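PDB 4RU4: tail spike protein gp49 from Pseudomonas phage LKA1, which forms a trimeric tailspike that probably cleaves the O-specific polysaccharide of Pseudomonas as a lyase, degrading the host cell envelope during virus entry. Local coordinates for residues 69-83 with 90-103. Sequence-based numbering, arbitrary orientation. Where two conformers were deposited one is given.
Sequences PVHIPSGDYQINRGI and QIAGDGATSIIRPT
The guanidinium of Arg-101 meets the carboxylate of Asp-76 edge-on, gripping it with two nitrogens: NE reaches OD1 at 2.9 Å on its syn lone pair, and NH2 reaches OD2 at 2.8 Å. The two planes are 34° apart. This salt bridge lies across two successive coils of a right-handed parallel beta-helix, the fold of pectin lyase-like tailspikes, where 70-72 runs beside 90-93 and 75-79 beside 98-103. Gln-78 runs alongside Arg-101, its amide nearly coplanar with the guanidinium; the chain, bent at chi2, turns NE2 back to donate to the backbone O of Asp-76. At the edge of the His-71 ring lie Asp-94 OD1 and a water, which is 2.6 Å from NE2 and donates to Asp-94 OD2. The edge of the Tyr-77 ring faces Ile-99 O and Pro-73 O, the latter accepting a bond from OH that ties the strand to the preceding corner.

On the interior side, Ile-72 CD1 touches both Ile-91 CG2 and Ile-100 CD1, while Ile-79 CD1 rests on Ile-100 CG2 at 3.6 Å. Helix 55-65 adds Leu-60 and Trp-57 to this apolar layer.

Where 73-75 meets 94-98, side chains add to backbone bonds such as Gly-75 N to Thr-97 O. Ser-74 OG pairs with Thr-97 OG1 at 2.6 Å, and Thr-97 OG1 also bonds Gln-90 of a second subunit. Ser-98 OG, anti to its own carbonyl carbon (chi1 -68°), accepts an almost straight bond from Asp-94 N (177°) and donates to Ile-72 O at 2.7 Å.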
ATOM      1  N   PRO B  69      -5.421 -10.955 -35.602  1.00 15.04           N
ATOM      2  CA  PRO B  69      -6.066 -11.020 -34.289  1.00 12.87           C
ATOM      3  C   PRO B  69      -7.416 -11.710 -34.422  1.00 14.64           C
ATOM      4  O   PRO B  69      -8.122 -11.512 -35.417  1.00 14.44           O
ATOM      5  CB  PRO B  69      -6.256  -9.533 -33.899  1.00 14.71           C
ATOM      6  CG  PRO B  69      -5.231  -8.802 -34.681  1.00 15.10           C
ATOM      7  CD  PRO B  69      -5.108  -9.569 -35.997  1.00 17.00           C
ATOM      8  N   VAL B  70      -7.760 -12.533 -33.435  1.00 11.42           N
ATOM      9  CA  VAL B  70      -8.982 -13.317 -33.476  1.00 10.83           C
ATOM     10  C   VAL B  70     -10.002 -12.756 -32.498  1.00 13.17           C
ATOM     11  O   VAL B  70      -9.700 -12.547 -31.324  1.00 12.42           O
ATOM     12  CB  VAL B  70      -8.686 -14.792 -33.138  1.00 12.02           C
ATOM     13  CG1 VAL B  70      -9.971 -15.638 -33.124  1.00  8.67           C
ATOM     14  CG2 VAL B  70      -7.674 -15.344 -34.153  1.00  9.59           C
ATOM     15  N   HIS B  71     -11.208 -12.500 -32.992  1.00  9.42           N
ATOM     16  CA  HIS B  71     -12.304 -12.122 -32.127  1.00 13.65           C
ATOM     17  C   HIS B  71     -13.267 -13.296 -32.003  1.00 16.41           C
ATOM     18  O   HIS B  71     -13.706 -13.847 -33.007  1.00 19.85           O
ATOM     19  CB  HIS B  71     -13.066 -10.905 -32.659  1.00 18.43           C
ATOM     20  CG  HIS B  71     -14.266 -10.576 -31.832  1.00 27.33           C
ATOM     21  ND1 HIS B  71     -14.168 -10.078 -30.550  1.00 29.17           N
ATOM     22  CD2 HIS B  71     -15.588 -10.734 -32.074  1.00 31.20           C
ATOM     23  CE1 HIS B  71     -15.380  -9.928 -30.043  1.00 29.09           C
ATOM     24  NE2 HIS B  71     -16.260 -10.317 -30.949  1.00 28.46           N
ATOM     25  N   ILE B  72     -13.582 -13.674 -30.771  1.00 12.98           N
ATOM     26  CA  ILE B  72     -14.466 -14.806 -30.522  1.00 13.72           C
ATOM     27  C   ILE B  72     -15.792 -14.278 -29.991  1.00 14.14           C
ATOM     28  O   ILE B  72     -15.882 -13.874 -28.853  1.00 13.51           O
ATOM     29  CB  ILE B  72     -13.860 -15.777 -29.477  1.00 14.01           C
ATOM     30  CG1 ILE B  72     -12.506 -16.305 -29.954  1.00 13.76           C
ATOM     31  CG2 ILE B  72     -14.820 -16.944 -29.182  1.00 15.27           C
ATOM     32  CD1 ILE B  72     -11.940 -17.426 -29.074  1.00 16.16           C
ATOM     33  N   PRO B  73     -16.836 -14.305 -30.828  1.00 16.18           N
ATOM     34  CA  PRO B  73     -18.197 -13.912 -30.438  1.00 16.91           C
ATOM     35  C   PRO B  73     -18.699 -14.838 -29.359  1.00 13.78           C
ATOM     36  O   PRO B  73     -18.204 -15.963 -29.327  1.00 15.80           O
ATOM     37  CB  PRO B  73     -19.011 -14.186 -31.714  1.00 15.11           C
ATOM     38  CG  PRO B  73     -18.010 -14.129 -32.810  1.00 19.29           C
ATOM     39  CD  PRO B  73     -16.767 -14.751 -32.224  1.00 16.36           C
ATOM     40  N   SER B  74     -19.656 -14.401 -28.540  1.00 14.71           N
ATOM     41  CA  SER B  74     -20.394 -15.277 -27.631  1.00 14.99           C
ATOM     42  C   SER B  74     -20.742 -16.577 -28.307  1.00 15.39           C
ATOM     43  O   SER B  74     -21.240 -16.588 -29.427  1.00 16.26           O
ATOM     44  CB  SER B  74     -21.719 -14.639 -27.168  1.00 16.37           C
ATOM     45  OG  SER B  74     -21.474 -13.690 -26.159  1.00 24.81           O
ATOM     46  N   GLY B  75     -20.494 -17.670 -27.602  1.00 13.41           N
ATOM     47  CA  GLY B  75     -20.766 -18.997 -28.106  1.00 12.33           C
ATOM     48  C   GLY B  75     -19.990 -19.970 -27.241  1.00 13.13           C
ATOM     49  O   GLY B  75     -19.220 -19.554 -26.365  1.00 12.96           O
ATOM     50  N   ASP B  76     -20.190 -21.263 -27.475  1.00 10.97           N
ATOM     51  CA  ASP B  76     -19.655 -22.280 -26.593  1.00 14.18           C
ATOM     52  C   ASP B  76     -18.955 -23.271 -27.504  1.00 12.46           C
ATOM     53  O   ASP B  76     -19.581 -24.138 -28.088  1.00 14.18           O
ATOM     54  CB  ASP B  76     -20.808 -22.920 -25.803  1.00 18.30           C
ATOM     55  CG  ASP B  76     -20.333 -23.779 -24.643  1.00 18.90           C
ATOM     56  OD1 ASP B  76     -19.261 -24.415 -24.720  1.00 17.53           O
ATOM     57  OD2 ASP B  76     -21.049 -23.834 -23.631  1.00 21.35           O
ATOM     58  N   TYR B  77     -17.646 -23.096 -27.661  1.00 12.63           N
ATOM     59  CA  TYR B  77     -16.893 -23.796 -28.699  1.00 11.17           C
ATOM     60  C   TYR B  77     -16.265 -25.085 -28.172  1.00 11.81           C
ATOM     61  O   TYR B  77     -15.506 -25.064 -27.194  1.00 12.15           O
ATOM     62  CB  TYR B  77     -15.826 -22.847 -29.232  1.00 11.62           C
ATOM     63  CG  TYR B  77     -16.397 -21.556 -29.787  1.00 10.13           C
ATOM     64  CD1 TYR B  77     -16.624 -20.454 -28.965  1.00  8.49           C
ATOM     65  CD2 TYR B  77     -16.691 -21.437 -31.141  1.00 12.97           C
ATOM     66  CE1 TYR B  77     -17.143 -19.283 -29.475  1.00 13.43           C
ATOM     67  CE2 TYR B  77     -17.198 -20.268 -31.663  1.00 14.60           C
ATOM     68  CZ  TYR B  77     -17.429 -19.192 -30.825  1.00 15.50           C
ATOM     69  OH  TYR B  77     -17.947 -18.021 -31.337  1.00 19.11           O
ATOM     70  N   GLN B  78     -16.584 -26.205 -28.811  1.00  8.55           N
ATOM     71  CA  GLN B  78     -16.131 -27.503 -28.337  1.00 10.32           C
ATOM     72  C   GLN B  78     -14.826 -27.860 -29.016  1.00 12.43           C
ATOM     73  O   GLN B  78     -14.762 -27.918 -30.253  1.00 11.85           O
ATOM     74  CB  GLN B  78     -17.179 -28.586 -28.642  1.00 10.63           C
ATOM     75  CG  GLN B  78     -18.615 -28.151 -28.280  1.00 12.13           C
ATOM     76  CD  GLN B  78     -18.759 -27.891 -26.790  1.00 13.40           C
ATOM     77  OE1 GLN B  78     -18.611 -28.811 -25.974  1.00 16.05           O
ATOM     78  NE2 GLN B  78     -18.982 -26.615 -26.419  1.00 11.78           N
ATOM     79  N   ILE B  79     -13.787 -28.107 -28.219  1.00  8.26           N
ATOM     80  CA  ILE B  79     -12.487 -28.433 -28.792  1.00 10.68           C
ATOM     81  C   ILE B  79     -11.933 -29.731 -28.215  1.00 10.57           C
ATOM     82  O   ILE B  79     -12.110 -30.027 -27.036  1.00 10.59           O
ATOM     83  CB  ILE B  79     -11.474 -27.277 -28.622  1.00 12.02           C
ATOM     84  CG1 ILE B  79     -11.159 -27.046 -27.135  1.00 12.41           C
ATOM     85  CG2 ILE B  79     -12.016 -26.011 -29.301  1.00  8.31           C
ATOM     86  CD1 ILE B  79      -9.932 -26.166 -26.850  1.00 10.99           C
ATOM     87  N   ASN B  80     -11.284 -30.529 -29.051  1.00 12.48           N
ATOM     88  CA  ASN B  80     -10.752 -31.790 -28.566  1.00 11.05           C
ATOM     89  C   ASN B  80      -9.229 -31.763 -28.587  1.00 10.61           C
ATOM     90  O   ASN B  80      -8.585 -32.768 -28.289  1.00 11.12           O
ATOM     91  CB  ASN B  80     -11.251 -32.939 -29.443  1.00 11.40           C
ATOM     92  CG  ASN B  80     -10.788 -32.804 -30.865  1.00 11.76           C
ATOM     93  OD1 ASN B  80     -11.188 -31.874 -31.567  1.00  9.15           O
ATOM     94  ND2 ASN B  80      -9.925 -33.717 -31.303  1.00 12.49           N
ATOM     95  N   ARG B  81      -8.663 -30.616 -28.939  1.00 10.78           N
ATOM     96  CA  ARG B  81      -7.199 -30.459 -28.972  1.00 10.98           C
ATOM     97  C   ARG B  81      -6.882 -29.068 -28.508  1.00 10.61           C
ATOM     98  O   ARG B  81      -7.723 -28.174 -28.609  1.00  8.12           O
ATOM     99  CB  ARG B  81      -6.653 -30.567 -30.411  1.00 13.49           C
ATOM    100  CG  ARG B  81      -6.812 -31.918 -31.053  1.00 21.84           C
ATOM    101  CD  ARG B  81      -6.088 -32.047 -32.411  1.00 21.14           C
ATOM    102  NE  ARG B  81      -6.550 -33.282 -33.012  1.00 21.64           N
ATOM    103  CZ  ARG B  81      -6.030 -34.473 -32.749  1.00 24.72           C
ATOM    104  NH1 ARG B  81      -4.974 -34.581 -31.947  1.00 25.82           N
ATOM    105  NH2 ARG B  81      -6.541 -35.560 -33.313  1.00 27.53           N
ATOM    106  N   GLY B  82      -5.644 -28.852 -28.070  1.00  8.61           N
ATOM    107  CA  GLY B  82      -5.259 -27.523 -27.664  1.00  9.92           C
ATOM    108  C   GLY B  82      -5.275 -26.550 -28.835  1.00  9.81           C
ATOM    109  O   GLY B  82      -5.070 -26.935 -29.983  1.00 11.56           O
ATOM    110  N   ILE B  83      -5.519 -25.281 -28.530  0.54  8.08           N
ATOM    111  CA  ILE B  83      -5.336 -24.205 -29.493  0.54 11.08           C
ATOM    112  C   ILE B  83      -3.952 -23.594 -29.242  0.54 11.58           C
ATOM    113  O   ILE B  83      -3.713 -22.997 -28.192  0.54 12.14           O
ATOM    114  CB  ILE B  83      -6.421 -23.129 -29.314  0.54 10.10           C
ATOM    115  CG1 ILE B  83      -7.817 -23.770 -29.422  0.54 10.07           C
ATOM    116  CG2 ILE B  83      -6.198 -21.966 -30.306  0.54  9.78           C
ATOM    117  CD1 ILE B  83      -8.953 -22.865 -28.949  0.54  8.23           C
ATOM    118  N   GLN B  90      -3.252 -13.739 -30.420  1.00 12.74           N
ATOM    119  CA  GLN B  90      -4.119 -12.606 -30.096  1.00 13.46           C
ATOM    120  C   GLN B  90      -5.549 -13.078 -30.156  1.00 14.50           C
ATOM    121  O   GLN B  90      -6.043 -13.428 -31.234  1.00 12.64           O
ATOM    122  CB  GLN B  90      -3.913 -11.481 -31.106  1.00 11.46           C
ATOM    123  CG  GLN B  90      -2.505 -10.938 -31.100  1.00 12.79           C
ATOM    124  CD  GLN B  90      -2.312  -9.960 -32.228  1.00 14.81           C
ATOM    125  OE1 GLN B  90      -2.174 -10.360 -33.380  1.00 16.01           O
ATOM    126  NE2 GLN B  90      -2.340  -8.679 -31.912  1.00 12.22           N
ATOM    127  N   ILE B  91      -6.202 -13.126 -28.996  1.00  9.87           N
ATOM    128  CA  ILE B  91      -7.574 -13.631 -28.916  1.00 12.84           C
ATOM    129  C   ILE B  91      -8.353 -12.749 -27.966  1.00 13.73           C
ATOM    130  O   ILE B  91      -7.916 -12.529 -26.832  1.00 14.52           O
ATOM    131  CB  ILE B  91      -7.606 -15.078 -28.367  1.00 14.73           C
ATOM    132  CG1 ILE B  91      -7.077 -16.054 -29.402  1.00 18.20           C
ATOM    133  CG2 ILE B  91      -9.045 -15.474 -27.912  1.00 16.20           C
ATOM    134  CD1 ILE B  91      -6.642 -17.339 -28.784  1.00 23.10           C
ATOM    135  N   ALA B  92      -9.480 -12.220 -28.434  1.00 11.23           N
ATOM    136  CA  ALA B  92     -10.361 -11.423 -27.593  1.00 11.95           C
ATOM    137  C   ALA B  92     -11.818 -11.834 -27.830  1.00 14.17           C
ATOM    138  O   ALA B  92     -12.215 -12.051 -28.977  1.00 15.25           O
ATOM    139  CB  ALA B  92     -10.168  -9.930 -27.884  1.00 16.96           C
ATOM    140  N   GLY B  93     -12.602 -11.945 -26.758  1.00 10.15           N
ATOM    141  CA  GLY B  93     -13.989 -12.377 -26.869  1.00  9.52           C
ATOM    142  C   GLY B  93     -14.941 -11.305 -26.370  1.00 12.03           C
ATOM    143  O   GLY B  93     -14.540 -10.145 -26.225  1.00  8.36           O
ATOM    144  N   ASP B  94     -16.187 -11.690 -26.095  1.00  8.88           N
ATOM    145  CA  ASP B  94     -17.197 -10.728 -25.654  1.00 15.37           C
ATOM    146  C   ASP B  94     -17.391 -10.801 -24.157  1.00 17.02           C
ATOM    147  O   ASP B  94     -18.395 -10.317 -23.627  1.00 17.73           O
ATOM    148  CB  ASP B  94     -18.539 -11.014 -26.332  1.00 17.17           C
ATOM    149  CG  ASP B  94     -18.540 -10.645 -27.794  1.00 20.91           C
ATOM    150  OD1 ASP B  94     -17.713  -9.804 -28.195  1.00 22.87           O
ATOM    151  OD2 ASP B  94     -19.356 -11.209 -28.551  1.00 25.44           O
ATOM    152  N   GLY B  95     -16.443 -11.437 -23.475  1.00 12.04           N
ATOM    153  CA  GLY B  95     -16.557 -11.642 -22.048  1.00 13.63           C
ATOM    154  C   GLY B  95     -16.796 -13.106 -21.724  1.00 11.53           C
ATOM    155  O   GLY B  95     -16.441 -14.008 -22.487  1.00 11.21           O
ATOM    156  N   ALA B  96     -17.412 -13.343 -20.577  1.00  8.12           N
ATOM    157  CA  ALA B  96     -17.519 -14.688 -20.027  1.00  8.46           C
ATOM    158  C   ALA B  96     -18.426 -15.579 -20.863  1.00 11.22           C
ATOM    159  O   ALA B  96     -18.452 -16.787 -20.654  1.00 12.10           O
ATOM    160  CB  ALA B  96     -18.029 -14.627 -18.569  1.00  6.14           C
ATOM    161  N   THR B  97     -19.175 -14.987 -21.802  1.00 12.28           N
ATOM    162  CA  THR B  97     -20.047 -15.788 -22.682  1.00 10.33           C
ATOM    163  C   THR B  97     -19.303 -16.308 -23.908  1.00  8.26           C
ATOM    164  O   THR B  97     -19.861 -17.075 -24.691  1.00 11.89           O
ATOM    165  CB  THR B  97     -21.285 -15.000 -23.158  1.00 11.90           C
ATOM    166  OG1 THR B  97     -20.859 -13.733 -23.652  1.00 14.53           O
ATOM    167  CG2 THR B  97     -22.270 -14.786 -22.006  1.00 10.90           C
ATOM    168  N   SER B  98     -18.053 -15.882 -24.082  1.00  8.83           N
ATOM    169  CA  SER B  98     -17.202 -16.413 -25.142  1.00  8.80           C
ATOM    170  C   SER B  98     -16.423 -17.577 -24.540  1.00  8.92           C
ATOM    171  O   SER B  98     -15.340 -17.389 -23.941  1.00  8.88           O
ATOM    172  CB  SER B  98     -16.253 -15.338 -25.681  1.00 10.32           C
ATOM    173  OG  SER B  98     -16.946 -14.308 -26.381  1.00 14.30           O
ATOM    174  N   ILE B  99     -16.992 -18.770 -24.663  1.00  7.86           N
ATOM    175  CA  ILE B  99     -16.508 -19.943 -23.940  1.00  9.94           C
ATOM    176  C   ILE B  99     -15.763 -20.922 -24.818  1.00 10.70           C
ATOM    177  O   ILE B  99     -16.267 -21.338 -25.875  1.00 10.23           O
ATOM    178  CB  ILE B  99     -17.691 -20.672 -23.283  1.00 12.52           C
ATOM    179  CG1 ILE B  99     -18.279 -19.801 -22.175  1.00 13.46           C
ATOM    180  CG2 ILE B  99     -17.293 -22.054 -22.746  1.00 10.44           C
ATOM    181  CD1 ILE B  99     -19.722 -20.160 -21.830  1.00 13.41           C
ATOM    182  N   ILE B 100     -14.556 -21.287 -24.385  1.00  8.48           N
ATOM    183  CA  ILE B 100     -13.794 -22.357 -25.029  1.00  9.61           C
ATOM    184  C   ILE B 100     -13.796 -23.568 -24.084  1.00  9.82           C
ATOM    185  O   ILE B 100     -13.379 -23.465 -22.927  1.00 10.31           O
ATOM    186  CB  ILE B 100     -12.335 -21.932 -25.317  1.00 10.21           C
ATOM    187  CG1 ILE B 100     -12.286 -20.738 -26.267  1.00 12.12           C
ATOM    188  CG2 ILE B 100     -11.535 -23.096 -25.873  1.00 12.28           C
ATOM    189  CD1 ILE B 100     -10.888 -20.066 -26.331  1.00 13.27           C
ATOM    190  N   ARG B 101     -14.272 -24.705 -24.573  1.00  7.60           N
ATOM    191  CA  ARG B 101     -14.613 -25.829 -23.696  1.00 10.63           C
ATOM    192  C   ARG B 101     -14.066 -27.138 -24.237  1.00  8.51           C
ATOM    193  O   ARG B 101     -14.629 -27.707 -25.173  1.00 11.24           O
ATOM    194  CB  ARG B 101     -16.150 -25.952 -23.551  1.00 11.05           C
ATOM    195  CG  ARG B 101     -16.596 -26.956 -22.471  1.00 17.39           C
ATOM    196  CD  ARG B 101     -18.106 -27.262 -22.546  1.00 13.73           C
ATOM    197  NE  ARG B 101     -18.877 -26.028 -22.387  1.00 11.12           N
ATOM    198  CZ  ARG B 101     -19.210 -25.504 -21.210  1.00 16.02           C
ATOM    199  NH1 ARG B 101     -18.848 -26.097 -20.077  1.00 18.48           N
ATOM    200  NH2 ARG B 101     -19.896 -24.379 -21.154  1.00 16.85           N
ATOM    201  N   PRO B 102     -12.967 -27.635 -23.652  1.00  8.95           N
ATOM    202  CA  PRO B 102     -12.494 -28.986 -23.964  1.00  8.07           C
ATOM    203  C   PRO B 102     -13.599 -30.043 -23.815  1.00 11.24           C
ATOM    204  O   PRO B 102     -14.355 -30.007 -22.844  1.00  9.00           O
ATOM    205  CB  PRO B 102     -11.410 -29.203 -22.895  1.00  8.31           C
ATOM    206  CG  PRO B 102     -10.798 -27.815 -22.767  1.00  8.82           C
ATOM    207  CD  PRO B 102     -12.009 -26.894 -22.811  1.00  8.13           C
ATOM    208  N   THR B 103     -13.690 -30.983 -24.750  1.00  9.45           N
ATOM    209  CA  THR B 103     -14.715 -32.009 -24.664  1.00 11.81           C
ATOM    210  C   THR B 103     -14.142 -33.209 -23.912  1.00 13.19           C
ATOM    211  O   THR B 103     -12.958 -33.223 -23.539  1.00 11.12           O
ATOM    212  CB  THR B 103     -15.143 -32.501 -26.063  1.00 12.20           C
ATOM    213  OG1 THR B 103     -14.028 -33.128 -26.684  1.00 15.74           O
ATOM    214  CG2 THR B 103     -15.575 -31.338 -26.924  1.00 12.48           C
TER
HETATM  215  O   HOH W   1     -18.811  -9.927 -31.369  1.00 36.64           O